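Local atomic coordinates of putative oxidoreductase FAD-binding subunit (Sulfolobus tokodaii, PDB entry 4ZOH), a protein that binds flavin-adenine dinucleotide and is probably the flavin-carrying, electron-transferring subunit of a molybdopterin-dependent oxidoreductase of the CO dehydrogenase type. Residues A125-V130 with A216-G221. Numbering follows the deposited sequence.
Sequences AMDAKV and AVRAKG
A Schellman motif closing helix 119-125 meets the short edge strand 217-218 through a salt bridge between Asp127 and Arg218. NH1 of Arg218 donates to OD1 of Asp127 over 2.9 Å, a bent bond with an N-H...O angle of 133°. The carboxylate oxygen lies in the guanidinium plane but is approached on its syn side from 30° out of its own plane, and the two flat groups are tilted 38° to each other. Water 1 closes the bridge into a ring, donating to OD2 of Asp127 at 2.6 Å and accepting from NH2 of Arg218 at 3.2 Å. Asp127, with positive phi, is the residue at which the chain leaves the helix before entering strand 129-134 of the FAD-binding domain; Arg218 belongs to the antiparallel sheet of the C-terminal domain, so the pair ties the two regions together. Bent at chi2 and chi3, the arginine chain folds over the helix end, where its CD packs 3.9 Å from CA of Ala125. The carbonyl O of Ala125 lies over one guanidinium face, toward its rim, 3.8 Å from NH1; NZ of Lys220 stands above the opposite face, near the rim. The guanidinium is further held by Glu223 at NE and by the carbonyl of Ile124 at NH1. NH1 of Arg206, on the neighbouring strand 201-210, forms a salt bridge with OD2 of Asp127 and a hydrogen bond with the carbonyl O of Ala125.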
ATOM      1  N   ALA B 125     -41.112  -9.229 -39.180  1.00 39.83           N
ATOM      2  CA  ALA B 125     -41.182  -8.889 -40.602  1.00 37.11           C
ATOM      3  C   ALA B 125     -40.819 -10.077 -41.456  1.00 41.02           C
ATOM      4  O   ALA B 125     -41.362 -10.270 -42.548  1.00 40.64           O
ATOM      5  CB  ALA B 125     -40.264  -7.741 -40.914  1.00 33.75           C
ATOM      6  N   MET B 126     -39.878 -10.866 -40.951  1.00 36.93           N
ATOM      7  CA  MET B 126     -39.398 -12.029 -41.632  1.00 32.29           C
ATOM      8  C   MET B 126     -40.297 -13.288 -41.463  1.00 31.29           C
ATOM      9  O   MET B 126     -40.039 -14.300 -42.106  1.00 34.22           O
ATOM     10  CB  MET B 126     -37.974 -12.274 -41.160  1.00 30.44           C
ATOM     11  CG  MET B 126     -37.008 -11.236 -41.683  1.00 34.02           C
ATOM     12  SD  MET B 126     -35.346 -11.381 -41.002  1.00 34.25           S
ATOM     13  CE  MET B 126     -34.451 -12.329 -42.288  1.00 27.54           C
ATOM     14  N   ASP B 127     -41.337 -13.239 -40.624  1.00 29.17           N
ATOM     15  CA  ASP B 127     -42.063 -14.498 -40.237  1.00 37.45           C
ATOM     16  C   ASP B 127     -41.079 -15.571 -39.740  1.00 41.12           C
ATOM     17  O   ASP B 127     -41.195 -16.773 -40.061  1.00 37.28           O
ATOM     18  CB  ASP B 127     -43.014 -15.104 -41.322  1.00 35.35           C
ATOM     19  CG  ASP B 127     -43.887 -14.062 -42.039  1.00 38.24           C
ATOM     20  OD1 ASP B 127     -44.559 -13.256 -41.359  1.00 35.52           O
ATOM     21  OD2 ASP B 127     -43.859 -14.038 -43.300  1.00 39.66           O
ATOM     22  N   ALA B 128     -40.097 -15.110 -38.952  1.00 42.64           N
ATOM     23  CA  ALA B 128     -39.158 -15.988 -38.274  1.00 36.08           C
ATOM     24  C   ALA B 128     -39.876 -17.070 -37.470  1.00 37.27           C
ATOM     25  O   ALA B 128     -41.025 -16.844 -36.980  1.00 34.88           O
ATOM     26  CB  ALA B 128     -38.283 -15.172 -37.342  1.00 37.05           C
ATOM     27  N   LYS B 129     -39.194 -18.224 -37.311  1.00 32.87           N
ATOM     28  CA  LYS B 129     -39.650 -19.252 -36.348  1.00 40.50           C
ATOM     29  C   LYS B 129     -38.568 -19.647 -35.319  1.00 37.98           C
ATOM     30  O   LYS B 129     -37.373 -19.662 -35.636  1.00 37.82           O
ATOM     31  CB  LYS B 129     -40.064 -20.539 -37.086  1.00 40.92           C
ATOM     32  CG  LYS B 129     -41.240 -20.414 -38.044  1.00 49.07           C
ATOM     33  CD  LYS B 129     -41.547 -21.783 -38.694  1.00 47.59           C
ATOM     34  CE  LYS B 129     -42.594 -21.687 -39.805  1.00 49.54           C
ATOM     35  NZ  LYS B 129     -43.761 -20.860 -39.379  1.00 52.02           N
ATOM     36  N   VAL B 130     -39.047 -20.096 -34.155  1.00 38.81           N
ATOM     37  CA  VAL B 130     -38.261 -20.378 -32.956  1.00 36.84           C
ATOM     38  C   VAL B 130     -38.358 -21.876 -32.664  1.00 43.97           C
ATOM     39  O   VAL B 130     -39.447 -22.383 -32.383  1.00 40.72           O
ATOM     40  CB  VAL B 130     -38.746 -19.564 -31.736  1.00 34.42           C
ATOM     41  CG1 VAL B 130     -37.794 -19.736 -30.538  1.00 34.69           C
ATOM     42  CG2 VAL B 130     -38.926 -18.069 -32.079  1.00 31.49           C
ATOM     43  N   ALA B 216     -43.223  -6.678 -30.662  1.00 36.52           N
ATOM     44  CA  ALA B 216     -43.052  -6.183 -32.048  1.00 39.83           C
ATOM     45  C   ALA B 216     -44.329  -6.446 -32.860  1.00 38.76           C
ATOM     46  O   ALA B 216     -44.944  -7.470 -32.660  1.00 39.83           O
ATOM     47  CB  ALA B 216     -41.876  -6.870 -32.731  1.00 34.29           C
ATOM     48  N   VAL B 217     -44.704  -5.529 -33.756  1.00 37.88           N
ATOM     49  CA  VAL B 217     -45.846  -5.742 -34.683  1.00 36.69           C
ATOM     50  C   VAL B 217     -45.519  -5.477 -36.145  1.00 37.75           C
ATOM     51  O   VAL B 217     -44.545  -4.775 -36.464  1.00 38.00           O
ATOM     52  CB  VAL B 217     -47.101  -4.918 -34.300  1.00 31.17           C
ATOM     53  CG1 VAL B 217     -47.596  -5.337 -32.922  1.00 32.22           C
ATOM     54  CG2 VAL B 217     -46.816  -3.430 -34.320  1.00 29.68           C
ATOM     55  N   ARG B 218     -46.349  -6.026 -37.022  1.00 39.02           N
ATOM     56  CA  ARG B 218     -46.296  -5.719 -38.447  1.00 38.66           C
ATOM     57  C   ARG B 218     -46.966  -4.376 -38.733  1.00 36.23           C
ATOM     58  O   ARG B 218     -47.984  -4.113 -38.178  1.00 34.27           O
ATOM     59  CB  ARG B 218     -46.976  -6.845 -39.212  1.00 38.33           C
ATOM     60  CG  ARG B 218     -46.134  -8.112 -39.266  1.00 37.89           C
ATOM     61  CD  ARG B 218     -44.867  -7.887 -40.080  1.00 39.42           C
ATOM     62  NE  ARG B 218     -45.159  -8.042 -41.490  1.00 41.80           N
ATOM     63  CZ  ARG B 218     -45.224  -9.220 -42.099  1.00 46.15           C
ATOM     64  NH1 ARG B 218     -44.992 -10.360 -41.446  1.00 42.72           N
ATOM     65  NH2 ARG B 218     -45.519  -9.259 -43.367  1.00 49.02           N
ATOM     66  N   ALA B 219     -46.422  -3.510 -39.585  1.00 33.72           N
ATOM     67  CA  ALA B 219     -47.139  -2.273 -39.853  1.00 35.97           C
ATOM     68  C   ALA B 219     -48.144  -2.554 -41.011  1.00 39.41           C
ATOM     69  O   ALA B 219     -47.935  -2.128 -42.172  1.00 35.23           O
ATOM     70  CB  ALA B 219     -46.171  -1.141 -40.176  1.00 35.51           C
ATOM     71  N   LYS B 220     -49.199  -3.305 -40.648  1.00 36.83           N
ATOM     72  CA  LYS B 220     -50.242  -3.842 -41.544  1.00 42.24           C
ATOM     73  C   LYS B 220     -50.793  -2.828 -42.565  1.00 39.04           C
ATOM     74  O   LYS B 220     -50.960  -3.125 -43.757  1.00 35.07           O
ATOM     75  CB  LYS B 220     -51.385  -4.463 -40.702  1.00 46.23           C
ATOM     76  CG  LYS B 220     -51.088  -5.801 -40.010  1.00 51.88           C
ATOM     77  CD  LYS B 220     -51.165  -7.025 -40.935  1.00 60.91           C
ATOM     78  CE  LYS B 220     -49.914  -7.243 -41.836  1.00 64.45           C
ATOM     79  NZ  LYS B 220     -49.042  -8.419 -41.498  1.00 58.29           N
ATOM     80  N   GLY B 221     -51.033  -1.615 -42.086  1.00 38.77           N
ATOM     81  CA  GLY B 221     -51.581  -0.541 -42.900  1.00 38.22           C
ATOM     82  C   GLY B 221     -50.568  -0.002 -43.881  1.00 42.17           C
ATOM     83  O   GLY B 221     -50.917   0.405 -45.016  1.00 40.69           O
TER
HETATM   84  O   HOH W   1     -45.640 -12.364 -44.278  1.00 40.98           O